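Local coordinates for protein putative DsbA oxidoreductase SCO1869 (Streptomyces coelicolor A3, PDB 3GL5) that probably acts as an oxidoreductase of the DsbA-like thioredoxin family, although its physiological substrate and precise role remain unknown, at residues 139-144 against 157-162; 107-112 against 148-153; 21-26 against 206-211; 177-182 against 186-191. All blocks are in the same frame, centred on the assembly; numbering follows the deposited sequence.

Contact 1: residues 139-144 against 157-162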
loop_
_atom_site.group_PDB
_atom_site.type_symbol
_atom_site.label_atom_id
_atom_site.label_comp_id
_atom_site.label_asym_id
_atom_site.label_seq_id
_atom_site.Cartn_x
_atom_site.Cartn_y
_atom_site.Cartn_z
ATOM N N GLU A 139 -27.372 -3.694 7.559
ATOM C CA GLU A 139 -27.965 -3.764 6.233
ATOM C C GLU A 139 -27.707 -2.492 5.397
ATOM O O GLU A 139 -27.438 -2.573 4.201
ATOM C CB GLU A 139 -29.444 -4.149 6.298
ATOM C CG GLU A 139 -29.660 -5.667 6.566
ATOM C CD GLU A 139 -28.842 -6.541 5.621
ATOM O OE1 GLU A 139 -28.810 -6.240 4.413
ATOM O OE2 GLU A 139 -28.218 -7.518 6.074
ATOM N N ARG A 140 -27.718 -1.336 6.045
ATOM C CA ARG A 140 -27.279 -0.090 5.386
ATOM C C ARG A 140 -25.845 -0.181 4.848
ATOM O O ARG A 140 -25.574 0.176 3.704
ATOM C CB ARG A 140 -27.394 1.112 6.313
ATOM C CG ARG A 140 -27.240 2.442 5.598
ATOM C CD ARG A 140 -28.249 2.488 4.494
ATOM N NE ARG A 140 -28.082 3.622 3.597
ATOM C CZ ARG A 140 -28.454 3.618 2.314
ATOM N NH1 ARG A 140 -28.969 2.516 1.775
ATOM N NH2 ARG A 140 -28.276 4.709 1.560
ATOM N N LEU A 141 -24.937 -0.671 5.670
ATOM C CA LEU A 141 -23.548 -0.842 5.237
ATOM C C LEU A 141 -23.447 -1.838 4.098
ATOM O O LEU A 141 -22.673 -1.636 3.171
ATOM C CB LEU A 141 -22.644 -1.250 6.404
ATOM C CG LEU A 141 -22.786 -0.299 7.596
ATOM C CD1 LEU A 141 -21.934 -0.742 8.803
ATOM C CD2 LEU A 141 -22.487 1.170 7.195
ATOM N N VAL A 142 -24.243 -2.895 4.146
ATOM C CA VAL A 142 -24.231 -3.846 3.080
ATOM C C VAL A 142 -24.614 -3.170 1.747
ATOM O O VAL A 142 -23.911 -3.317 0.727
ATOM C CB VAL A 142 -25.135 -5.019 3.424
ATOM C CG1 VAL A 142 -25.245 -5.959 2.247
ATOM C CG2 VAL A 142 -24.594 -5.758 4.640
ATOM N N GLU A 143 -25.704 -2.405 1.771
ATOM C CA GLU A 143 -26.200 -1.724 0.578
ATOM C C GLU A 143 -25.149 -0.744 0.074
ATOM O O GLU A 143 -24.795 -0.782 -1.101
ATOM C CB GLU A 143 -27.490 -0.978 0.885
ATOM C CG GLU A 143 -28.683 -1.863 1.234
ATOM C CD GLU A 143 -29.814 -1.074 1.894
ATOM O OE1 GLU A 143 -29.583 0.087 2.315
ATOM O OE2 GLU A 143 -30.951 -1.603 1.967
ATOM N N LEU A 144 -24.644 0.124 0.961
ATOM C CA LEU A 144 -23.583 1.056 0.573
ATOM C C LEU A 144 -22.355 0.347 -0.013
ATOM O O LEU A 144 -21.731 0.834 -0.951
ATOM C CB LEU A 144 -23.150 1.919 1.771
ATOM C CG LEU A 144 -24.215 2.896 2.260
ATOM C CD1 LEU A 144 -23.802 3.527 3.580
ATOM C CD2 LEU A 144 -24.507 3.974 1.187
ATOM N N ALA A 157 -19.956 -11.248 5.894
ATOM C CA ALA A 157 -19.014 -12.056 6.676
ATOM C C ALA A 157 -18.076 -11.152 7.485
ATOM O O ALA A 157 -17.835 -11.411 8.650
ATOM C CB ALA A 157 -18.215 -12.994 5.775
ATOM N N VAL A 158 -17.556 -10.095 6.870
ATOM C CA VAL A 158 -16.704 -9.135 7.608
ATOM C C VAL A 158 -17.480 -8.498 8.794
ATOM O O VAL A 158 -16.984 -8.415 9.908
ATOM C CB VAL A 158 -16.068 -8.089 6.654
ATOM C CG1 VAL A 158 -15.406 -6.953 7.436
ATOM C CG2 VAL A 158 -15.033 -8.765 5.772
ATOM N N LEU A 159 -18.727 -8.125 8.546
ATOM C CA LEU A 159 -19.559 -7.514 9.560
ATOM C C LEU A 159 -19.933 -8.492 10.650
ATOM O O LEU A 159 -20.055 -8.092 11.813
ATOM C CB LEU A 159 -20.810 -6.922 8.931
ATOM C CG LEU A 159 -20.519 -5.606 8.230
ATOM C CD1 LEU A 159 -21.661 -5.209 7.293
ATOM C CD2 LEU A 159 -20.244 -4.516 9.257
ATOM N N ALA A 160 -20.093 -9.767 10.283
ATOM C CA ALA A 160 -20.405 -10.838 11.238
ATOM C C ALA A 160 -19.198 -11.247 12.092
ATOM O O ALA A 160 -19.361 -11.791 13.204
ATOM C CB ALA A 160 -20.991 -12.087 10.499
ATOM N N ASP A 161 -17.992 -11.026 11.571
ATOM C CA ASP A 161 -16.775 -11.422 12.294
ATOM C C ASP A 161 -15.997 -10.199 12.794
ATOM O O ASP A 161 -15.211 -9.633 12.024
ATOM C CB ASP A 161 -15.877 -12.263 11.395
ATOM C CG ASP A 161 -14.614 -12.720 12.102
ATOM O OD1 ASP A 161 -14.513 -12.527 13.344
ATOM O OD2 ASP A 161 -13.723 -13.291 11.419
ATOM N N PRO A 162 -16.207 -9.798 14.083
ATOM C CA PRO A 162 -15.538 -8.616 14.684
ATOM C C PRO A 162 -14.018 -8.547 14.493
ATOM O O PRO A 162 -13.483 -7.454 14.347
ATOM C CB PRO A 162 -15.872 -8.711 16.183
ATOM C CG PRO A 162 -16.615 -10.076 16.376
ATOM C CD PRO A 162 -17.142 -10.445 15.029
#

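Contact 2: residues 107-112 against 148-153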
loop_
_atom_site.group_PDB
_atom_site.type_symbol
_atom_site.label_atom_id
_atom_site.label_comp_id
_atom_site.label_asym_id
_atom_site.label_seq_id
_atom_site.Cartn_x
_atom_site.Cartn_y
_atom_site.Cartn_z
ATOM N N LEU A 107 -13.802 -0.649 5.266
ATOM C CA LEU A 107 -12.904 0.104 4.396
ATOM C C LEU A 107 -11.637 -0.713 4.074
ATOM O O LEU A 107 -11.079 -0.583 2.989
ATOM C CB LEU A 107 -12.547 1.476 4.967
ATOM C CG LEU A 107 -13.712 2.485 4.918
ATOM C CD1 LEU A 107 -13.468 3.671 5.872
ATOM C CD2 LEU A 107 -13.923 3.028 3.482
ATOM N N HIS A 108 -11.178 -1.500 5.036
ATOM C CA HIS A 108 -10.033 -2.367 4.824
ATOM C C HIS A 108 -10.362 -3.551 3.919
ATOM O O HIS A 108 -9.580 -3.869 3.064
ATOM C CB HIS A 108 -9.385 -2.790 6.155
ATOM C CG HIS A 108 -8.488 -1.733 6.714
ATOM N ND1 HIS A 108 -7.125 -1.732 6.522
ATOM C CD2 HIS A 108 -8.773 -0.587 7.381
ATOM C CE1 HIS A 108 -6.600 -0.657 7.086
ATOM N NE2 HIS A 108 -7.582 0.053 7.618
ATOM N N LEU A 109 -11.514 -4.173 4.072
ATOM C CA LEU A 109 -12.036 -5.053 2.994
ATOM C C LEU A 109 -11.927 -4.411 1.601
ATOM O O LEU A 109 -11.256 -4.947 0.696
ATOM C CB LEU A 109 -13.473 -5.495 3.276
ATOM C CG LEU A 109 -14.190 -6.278 2.157
ATOM C CD1 LEU A 109 -13.352 -7.484 1.644
ATOM C CD2 LEU A 109 -15.532 -6.758 2.656
ATOM N N ALA A 110 -12.544 -3.238 1.443
ATOM C CA ALA A 110 -12.380 -2.430 0.222
ATOM C C ALA A 110 -10.923 -2.168 -0.201
ATOM O O ALA A 110 -10.605 -2.235 -1.381
ATOM C CB ALA A 110 -13.144 -1.071 0.356
ATOM N N LYS A 111 -10.036 -1.846 0.739
ATOM C CA LYS A 111 -8.663 -1.447 0.363
ATOM C C LYS A 111 -7.992 -2.651 -0.303
ATOM O O LYS A 111 -7.159 -2.524 -1.249
ATOM C CB LYS A 111 -7.889 -0.998 1.608
ATOM C CG LYS A 111 -6.387 -0.741 1.403
ATOM C CD LYS A 111 -5.619 -0.866 2.722
ATOM C CE LYS A 111 -4.604 0.266 2.846
ATOM N NZ LYS A 111 -3.437 -0.064 3.726
ATOM N N GLU A 112 -8.420 -3.814 0.185
ATOM C CA GLU A 112 -7.985 -5.109 -0.285
ATOM C C GLU A 112 -8.977 -5.722 -1.289
ATOM O O GLU A 112 -9.012 -6.941 -1.491
ATOM C CB GLU A 112 -7.778 -6.033 0.901
ATOM C CG GLU A 112 -6.731 -7.017 0.683
ATOM C CD GLU A 112 -7.062 -8.306 1.369
ATOM O OE1 GLU A 112 -7.071 -8.295 2.612
ATOM O OE2 GLU A 112 -7.318 -9.311 0.646
ATOM N N ALA A 148 -20.760 0.240 -4.011
ATOM C CA ALA A 148 -19.363 0.596 -4.267
ATOM C C ALA A 148 -18.540 -0.471 -5.038
ATOM O O ALA A 148 -17.333 -0.298 -5.252
ATOM C CB ALA A 148 -18.664 0.967 -2.916
ATOM N N GLY A 149 -19.190 -1.551 -5.476
ATOM C CA GLY A 149 -18.498 -2.617 -6.173
ATOM C C GLY A 149 -18.169 -3.865 -5.365
ATOM O O GLY A 149 -17.756 -4.879 -5.935
ATOM N N LEU A 150 -18.347 -3.818 -4.046
ATOM C CA LEU A 150 -17.973 -4.965 -3.214
ATOM C C LEU A 150 -19.012 -6.091 -3.274
ATOM O O LEU A 150 -20.156 -5.847 -3.634
ATOM C CB LEU A 150 -17.717 -4.533 -1.776
ATOM C CG LEU A 150 -16.356 -3.927 -1.493
ATOM C CD1 LEU A 150 -16.242 -2.512 -2.026
ATOM C CD2 LEU A 150 -16.197 -3.875 -0.004
ATOM N N ASP A 151 -18.603 -7.310 -2.931
ATOM C CA ASP A 151 -19.514 -8.480 -2.857
ATOM C C ASP A 151 -20.236 -8.562 -1.504
ATOM O O ASP A 151 -19.636 -8.294 -0.483
ATOM C CB ASP A 151 -18.746 -9.797 -3.118
ATOM C CG ASP A 151 -19.567 -11.050 -2.759
ATOM O OD1 ASP A 151 -20.262 -11.589 -3.639
ATOM O OD2 ASP A 151 -19.563 -11.483 -1.587
ATOM N N ALA A 152 -21.497 -8.991 -1.507
ATOM C CA ALA A 152 -22.410 -8.868 -0.359
ATOM C C ALA A 152 -22.317 -9.942 0.727
ATOM O O ALA A 152 -22.330 -9.602 1.934
ATOM C CB ALA A 152 -23.829 -8.785 -0.853
ATOM N N GLU A 153 -22.254 -11.211 0.309
ATOM C CA GLU A 153 -22.129 -12.341 1.240
ATOM C C GLU A 153 -20.866 -12.120 2.064
ATOM O O GLU A 153 -20.803 -12.447 3.257
ATOM C CB GLU A 153 -22.023 -13.677 0.475
ATOM C CG GLU A 153 -22.835 -13.761 -0.824
ATOM C CD GLU A 153 -22.354 -14.876 -1.766
ATOM O OE1 GLU A 153 -21.850 -15.918 -1.288
ATOM O OE2 GLU A 153 -22.482 -14.711 -2.995
#

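Contact 3: residues 21-26 against 206-211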
loop_
_atom_site.group_PDB
_atom_site.type_symbol
_atom_site.label_atom_id
_atom_site.label_comp_id
_atom_site.label_asym_id
_atom_site.label_seq_id
_atom_site.Cartn_x
_atom_site.Cartn_y
_atom_site.Cartn_z
ATOM N N ALA A 21 -11.847 16.576 -0.385
ATOM C CA ALA A 21 -12.154 17.242 -1.653
ATOM C C ALA A 21 -11.165 18.370 -1.913
ATOM O O ALA A 21 -10.711 18.575 -3.064
ATOM C CB ALA A 21 -13.570 17.769 -1.641
ATOM N N ARG A 22 -10.807 19.090 -0.851
ATOM C CA ARG A 22 -9.836 20.185 -0.970
ATOM C C ARG A 22 -8.458 19.672 -1.410
ATOM O O ARG A 22 -7.811 20.264 -2.272
ATOM C CB ARG A 22 -9.753 21.003 0.325
ATOM C CG ARG A 22 -10.661 22.146 0.307
ATOM C CD ARG A 22 -10.709 22.896 1.611
ATOM N NE ARG A 22 -11.951 23.655 1.737
ATOM C CZ ARG A 22 -12.306 24.309 2.842
ATOM N NH1 ARG A 22 -11.539 24.276 3.914
ATOM N NH2 ARG A 22 -13.444 24.973 2.900
ATOM N N PHE A 23 -8.038 18.557 -0.817
ATOM C CA PHE A 23 -6.795 17.931 -1.168
ATOM C C PHE A 23 -6.801 17.465 -2.605
ATOM O O PHE A 23 -5.784 17.599 -3.309
ATOM C CB PHE A 23 -6.497 16.719 -0.288
ATOM C CG PHE A 23 -5.313 15.951 -0.764
ATOM C CD1 PHE A 23 -4.030 16.439 -0.553
ATOM C CD2 PHE A 23 -5.483 14.795 -1.525
ATOM C CE1 PHE A 23 -2.935 15.772 -1.042
ATOM C CE2 PHE A 23 -4.385 14.108 -2.031
ATOM C CZ PHE A 23 -3.113 14.578 -1.774
ATOM N N GLU A 24 -7.909 16.859 -3.025
ATOM C CA GLU A 24 -7.972 16.296 -4.354
ATOM C C GLU A 24 -7.917 17.424 -5.380
ATOM O O GLU A 24 -7.217 17.353 -6.424
ATOM C CB GLU A 24 -9.242 15.475 -4.509
ATOM C CG GLU A 24 -9.128 14.068 -3.906
ATOM C CD GLU A 24 -10.472 13.373 -3.732
ATOM O OE1 GLU A 24 -11.515 13.884 -4.206
ATOM O OE2 GLU A 24 -10.503 12.313 -3.081
ATOM N N LYS A 25 -8.630 18.496 -5.060
ATOM C CA LYS A 25 -8.589 19.664 -5.909
ATOM C C LYS A 25 -7.134 20.164 -6.030
ATOM O O LYS A 25 -6.677 20.434 -7.121
ATOM C CB LYS A 25 -9.577 20.725 -5.412
ATOM C CG LYS A 25 -9.303 22.123 -5.937
ATOM C CD LYS A 25 -10.252 23.170 -5.344
ATOM C CE LYS A 25 -11.266 23.587 -6.380
ATOM N NZ LYS A 25 -11.655 25.051 -6.289
ATOM N N ALA A 26 -6.404 20.225 -4.920
ATOM C CA ALA A 26 -5.004 20.667 -4.934
ATOM C C ALA A 26 -4.128 19.693 -5.725
ATOM O O ALA A 26 -3.190 20.098 -6.451
ATOM C CB ALA A 26 -4.483 20.786 -3.516
ATOM N N GLN A 206 0.995 23.983 -1.861
ATOM C CA GLN A 206 2.262 24.341 -1.215
ATOM C C GLN A 206 2.961 23.141 -0.584
ATOM O O GLN A 206 4.151 22.905 -0.836
ATOM C CB GLN A 206 2.020 25.398 -0.134
ATOM C CG GLN A 206 3.037 25.369 1.001
ATOM C CD GLN A 206 4.463 25.625 0.525
ATOM O OE1 GLN A 206 4.682 26.272 -0.504
ATOM N NE2 GLN A 206 5.443 25.124 1.280
ATOM N N ALA A 207 2.205 22.404 0.232
ATOM C CA ALA A 207 2.687 21.209 0.936
ATOM C C ALA A 207 3.178 20.143 -0.059
ATOM O O ALA A 207 4.282 19.640 0.082
ATOM C CB ALA A 207 1.599 20.622 1.853
ATOM N N LEU A 208 2.374 19.823 -1.057
ATOM C CA LEU A 208 2.817 18.931 -2.134
ATOM C C LEU A 208 4.150 19.387 -2.744
ATOM O O LEU A 208 5.070 18.590 -2.913
ATOM C CB LEU A 208 1.740 18.826 -3.215
ATOM C CG LEU A 208 0.494 18.039 -2.813
ATOM C CD1 LEU A 208 -0.754 18.256 -3.712
ATOM C CD2 LEU A 208 0.838 16.579 -2.717
ATOM N N THR A 209 4.271 20.684 -3.006
ATOM C CA THR A 209 5.407 21.211 -3.767
ATOM C C THR A 209 6.674 21.189 -2.975
ATOM O O THR A 209 7.731 20.834 -3.483
ATOM C CB THR A 209 5.126 22.628 -4.257
ATOM O OG1 THR A 209 4.117 22.544 -5.262
ATOM C CG2 THR A 209 6.381 23.275 -4.855
ATOM N N GLN A 210 6.545 21.564 -1.713
ATOM C CA GLN A 210 7.641 21.561 -0.773
ATOM C C GLN A 210 8.102 20.136 -0.527
ATOM O O GLN A 210 9.289 19.844 -0.589
ATOM C CB GLN A 210 7.176 22.200 0.536
ATOM C CG GLN A 210 8.277 22.838 1.327
ATOM C CD GLN A 210 7.757 23.477 2.588
ATOM O OE1 GLN A 210 6.572 23.789 2.693
ATOM N NE2 GLN A 210 8.638 23.672 3.554
ATOM N N ALA A 211 7.142 19.254 -0.275
ATOM C CA ALA A 211 7.402 17.841 0.008
ATOM C C ALA A 211 8.104 17.233 -1.188
ATOM O O ALA A 211 9.169 16.625 -1.035
ATOM C CB ALA A 211 6.114 17.090 0.296
#

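Contact 4: residues 177-182 against 186-191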
loop_
_atom_site.group_PDB
_atom_site.type_symbol
_atom_site.label_atom_id
_atom_site.label_comp_id
_atom_site.label_asym_id
_atom_site.label_seq_id
_atom_site.Cartn_x
_atom_site.Cartn_y
_atom_site.Cartn_z
ATOM N N ALA A 177 -1.054 7.732 15.824
ATOM C CA ALA A 177 -0.625 8.083 17.177
ATOM C C ALA A 177 0.913 8.236 17.226
ATOM O O ALA A 177 1.418 9.200 17.780
ATOM C CB ALA A 177 -1.163 7.047 18.246
ATOM N N GLN A 178 1.648 7.331 16.585
ATOM C CA GLN A 178 3.110 7.451 16.522
ATOM C C GLN A 178 3.551 8.691 15.754
ATOM O O GLN A 178 4.571 9.294 16.092
ATOM C CB GLN A 178 3.724 6.207 15.872
ATOM C CG GLN A 178 3.869 5.037 16.832
ATOM C CD GLN A 178 4.130 3.716 16.142
ATOM O OE1 GLN A 178 4.474 3.684 14.972
ATOM N NE2 GLN A 178 3.979 2.609 16.878
ATOM N N LEU A 179 2.812 9.064 14.707
ATOM C CA LEU A 179 3.163 10.240 13.929
ATOM C C LEU A 179 2.741 11.553 14.569
ATOM O O LEU A 179 2.941 12.591 13.963
ATOM C CB LEU A 179 2.624 10.146 12.512
ATOM C CG LEU A 179 3.350 9.065 11.742
ATOM C CD1 LEU A 179 2.664 8.824 10.439
ATOM C CD2 LEU A 179 4.840 9.463 11.547
ATOM N N GLY A 180 2.158 11.500 15.768
ATOM C CA GLY A 180 1.787 12.692 16.517
ATOM C C GLY A 180 0.380 13.256 16.318
ATOM O O GLY A 180 0.018 14.219 16.995
ATOM N N ALA A 181 -0.415 12.667 15.425
ATOM C CA ALA A 181 -1.763 13.158 15.133
ATOM C C ALA A 181 -2.745 12.927 16.277
ATOM O O ALA A 181 -2.852 11.817 16.746
ATOM C CB ALA A 181 -2.278 12.465 13.871
ATOM N N THR A 182 -3.483 13.937 16.719
ATOM C CA THR A 182 -4.547 13.695 17.696
ATOM C C THR A 182 -5.917 14.112 17.162
ATOM O O THR A 182 -6.909 14.160 17.895
ATOM C CB THR A 182 -4.315 14.474 19.004
ATOM O OG1 THR A 182 -4.386 15.878 18.735
ATOM C CG2 THR A 182 -2.964 14.128 19.652
ATOM N N PHE A 186 -5.579 14.257 8.669
ATOM C CA PHE A 186 -4.151 14.376 8.938
ATOM C C PHE A 186 -3.479 13.755 7.730
ATOM O O PHE A 186 -3.792 12.613 7.374
ATOM C CB PHE A 186 -3.784 13.665 10.269
ATOM C CG PHE A 186 -2.283 13.615 10.581
ATOM C CD1 PHE A 186 -1.564 14.783 10.883
ATOM C CD2 PHE A 186 -1.604 12.378 10.609
ATOM C CE1 PHE A 186 -0.199 14.723 11.181
ATOM C CE2 PHE A 186 -0.243 12.300 10.951
ATOM C CZ PHE A 186 0.469 13.470 11.200
ATOM N N PHE A 187 -2.649 14.566 7.066
ATOM C CA PHE A 187 -2.022 14.254 5.810
ATOM C C PHE A 187 -0.534 14.194 6.029
ATOM O O PHE A 187 0.077 15.105 6.615
ATOM C CB PHE A 187 -2.264 15.365 4.783
ATOM C CG PHE A 187 -3.693 15.624 4.493
ATOM C CD1 PHE A 187 -4.271 15.131 3.310
ATOM C CD2 PHE A 187 -4.458 16.410 5.368
ATOM C CE1 PHE A 187 -5.623 15.375 3.005
ATOM C CE2 PHE A 187 -5.817 16.655 5.089
ATOM C CZ PHE A 187 -6.406 16.121 3.921
ATOM N N VAL A 188 0.056 13.111 5.557
ATOM C CA VAL A 188 1.473 12.930 5.726
ATOM C C VAL A 188 2.032 12.777 4.326
ATOM O O VAL A 188 1.676 11.852 3.592
ATOM C CB VAL A 188 1.790 11.754 6.661
ATOM C CG1 VAL A 188 3.309 11.476 6.705
ATOM C CG2 VAL A 188 1.243 12.071 8.077
ATOM N N LEU A 189 2.892 13.723 3.969
ATOM C CA LEU A 189 3.396 13.826 2.608
ATOM C C LEU A 189 4.799 13.317 2.652
ATOM O O LEU A 189 5.665 13.937 3.278
ATOM C CB LEU A 189 3.331 15.272 2.095
ATOM C CG LEU A 189 1.909 15.803 1.932
ATOM C CD1 LEU A 189 1.387 16.416 3.236
ATOM C CD2 LEU A 189 1.814 16.805 0.816
ATOM N N ASP A 190 5.011 12.160 2.034
ATOM C CA ASP A 190 6.351 11.588 1.928
ATOM C C ASP A 190 7.009 11.250 3.275
ATOM O O ASP A 190 8.230 11.292 3.382
ATOM C CB ASP A 190 7.277 12.547 1.177
ATOM C CG ASP A 190 8.474 11.831 0.571
ATOM O OD1 ASP A 190 8.337 10.608 0.251
ATOM O OD2 ASP A 190 9.531 12.480 0.414
ATOM N N ARG A 191 6.224 10.914 4.301
ATOM C CA ARG A 191 6.781 10.774 5.657
ATOM C C ARG A 191 7.754 11.919 6.079
ATOM O O ARG A 191 8.606 11.703 6.940
ATOM C CB ARG A 191 7.431 9.389 5.847
ATOM C CG ARG A 191 6.445 8.201 5.924
ATOM C CD ARG A 191 5.756 8.138 7.295
ATOM N NE ARG A 191 4.574 7.278 7.279
ATOM C CZ ARG A 191 4.571 5.988 7.615
ATOM N NH1 ARG A 191 5.698 5.398 8.005
ATOM N NH2 ARG A 191 3.444 5.272 7.557
#

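Contact 1: residues 139-144 against 157-162
Leu-159 reaches across from its helix and sets its two methyls against neighbouring residues of 139-144. CD1 lies 4.0 Å from Val-142 CG2 and also 4.2 Å from Leu-141 CB, so one methyl spans two adjacent side chains. The other branch, CD2, meets Leu-141 CD1 at 4.2 Å, and the two leucine side chains cross nearly at right angles. In Leu-159 a chi1 of -77° puts CG beside the backbone N, and chi2 of 165° then sets the two methyls against Val-142 and Leu-141. The nearest CA atoms, those of Val-142 and Leu-159, are 8.8 Å apart, and 111 Å² is buried without a hydrogen bond across the segments. Around this first shell, Leu-141 continues onto Leu-103, Leu-106 and Phe-123, while Val-158 packs on Leu-106 and Leu-109. A salt bridge from Glu-139 to Arg-156 adds a polar tie between the two helices. Farther from Leu-159, Arg-140 NH1 holds Glu-143 OE1 at 2.6 Å; the oxygen lies in the guanidinium plane but is met on its anti side, 29° out of the carboxylate plane. Arg-140 NH2 pairs with Asp-130, a residue of the sodium site, which links that site to helix 138-147. Two consecutive helices joined by a short turn and packed through aliphatic side chains are consistent with the helical part of a DsbA-like thioredoxin fold.

Contact 2: residues 107-112 against 148-153
Leu-150 pushes its isobutyl group against Leu-109 and Ala-110 of helix 101-111, from the turn that joins two helices of the helical part of the DsbA-like fold. That turn has a recognisable frame: Gly-149, with a phi of 101°, completes a Schellman motif behind one helix, and Asp-151 takes the N-cap position of the next, its OD2 accepting a bond from Glu-154 N. Leu-150 sits between the two. The two leucine side chains run antiparallel and overlap at their ends, so the methyl Leu-150 CD2 lies beside the branch of Leu-109, 3.8 Å from CG and 4.0 Å from CD2. With CG anti to its backbone N (chi1 173°) and chi2 at 51°, Leu-109 presents CG and CD2 to Leu-150; it also packs on Val-155 and Val-158. The backbone is close too, the CA atoms of Ala-110 and Leu-150 being 7.0 Å apart, a spacing that suits the small alanine. Leu-119 of helix 116-128 packs on Ala-110 as well. At the end of helix 101-111, Glu-112 OE1 bonds to Tyr-165 OH, and Glu-112 packs on Arg-113 of the second subunit. Both methyls of Leu-150 face Ala-110 CB from one side, CD1 and CD2 each 4.2 Å away, and CD2 also comes within 4.0 Å of Ala-110 N.

Contact 3: residues 21-26 against 206-211
Ala-26 and Leu-208 bring the two helical segments closest, their CA atoms 8.5 Å apart, a spacing bridged mainly by one leucine. Leu-208 points toward helix 14-28 and sets both of its methyls against that helix. CD1 lies against the backbone, 4.1 Å from Ala-26 O and 4.2 Å from Ala-26 C, with Ala-26 CB beside it, at the edge of contact. The same methyl is also near the aromatic ring, 4.3 Å from Phe-23 CE1. CD2 meets that ring obliquely at the same corner, 4.2 Å from Phe-23 CE1, so one ring carbon is approached by both branches of the leucine. Phe-23 has CG anti to the backbone N (chi1 172°), which carries the ring away from the helix so that its CE1 corner comes to Leu-208. This is helix packing of the thioredoxin fold: Phe-23 also rests on Val-5 and Ile-7, and Leu-208 on Met-3 and Leu-189, so both helices lie over the same face of the central sheet, with side chains from alternate positions of strand 3-9 beneath them. Helix 14-28 begins within the CxxC motif, whose Cys-13 and Cys-16 form a disulfide in this structure. Phe-204 and Thr-205 touch Ala-26, Phe-30 touches Leu-208, and on the outer helix Ala-207 and Gln-210 pack against Ile-221 of the second subunit.

Contact 4: residues 177-182 against 186-191
Phe-186 starts its contact with Ala-181 at CB, 4.1 Å from the alanine CB. Its CG is anti to the backbone N (chi1 174°), which lays the ring beneath that methyl: Ala-181 CB stands 3.5 Å from the ring centroid and 17° off the normal, a CH-pi contact over one face. The methyl is shifted toward the rim on the CD2 side, where the separation falls to 3.3 Å, a tight fit. Farther out, CE2 meets Leu-179 CB at 3.9 Å, and at the tip CZ lies 3.8 Å from Leu-179 O. Leu-179 CD1 continues to Val-188 CG2 (4.3 Å) and crosses the Arg-191 side chain near a right angle, 4.0 Å from NE. A leucine replacing Phe-186 has no flat face to offer and would probably leave the Ala-181 methyl without its CH-pi partner and a gap beside Leu-179 CB. The segments link the Schellman end of helix 166-178 to strand 186-189 of the thioredoxin-type sheet, and Leu-218 of the second subunit packs on Leu-179, Phe-186 and Val-188. No hydrogen bond crosses, so apart from the short connecting chain the pairing rests on shape and dispersion; the charge of Arg-191 is left to Glu-6 and Glu-175.

Overall arrangement
From the N terminus, helix 14-28 supplies the first half of contact 3, which closes only at helix 201-213 and so encloses the other three contacts. Within that long loop, contact 2 opens on helix 101-111. Contact 1 opens at 139-144 before contact 2 closes at 148-153, and closes later at 157-162, so these two cross; they touch through Leu-109 and Val-158. Contact 4 follows in series, joining the end of helix 166-178 to strand 186-189, and meets contact 3 where Leu-189 packs on helix 201-213. Contacts 1 and 2 tie together the helical part, and contacts 3 and 4 the thioredoxin-type sheet, on opposite sides of the chain's centre.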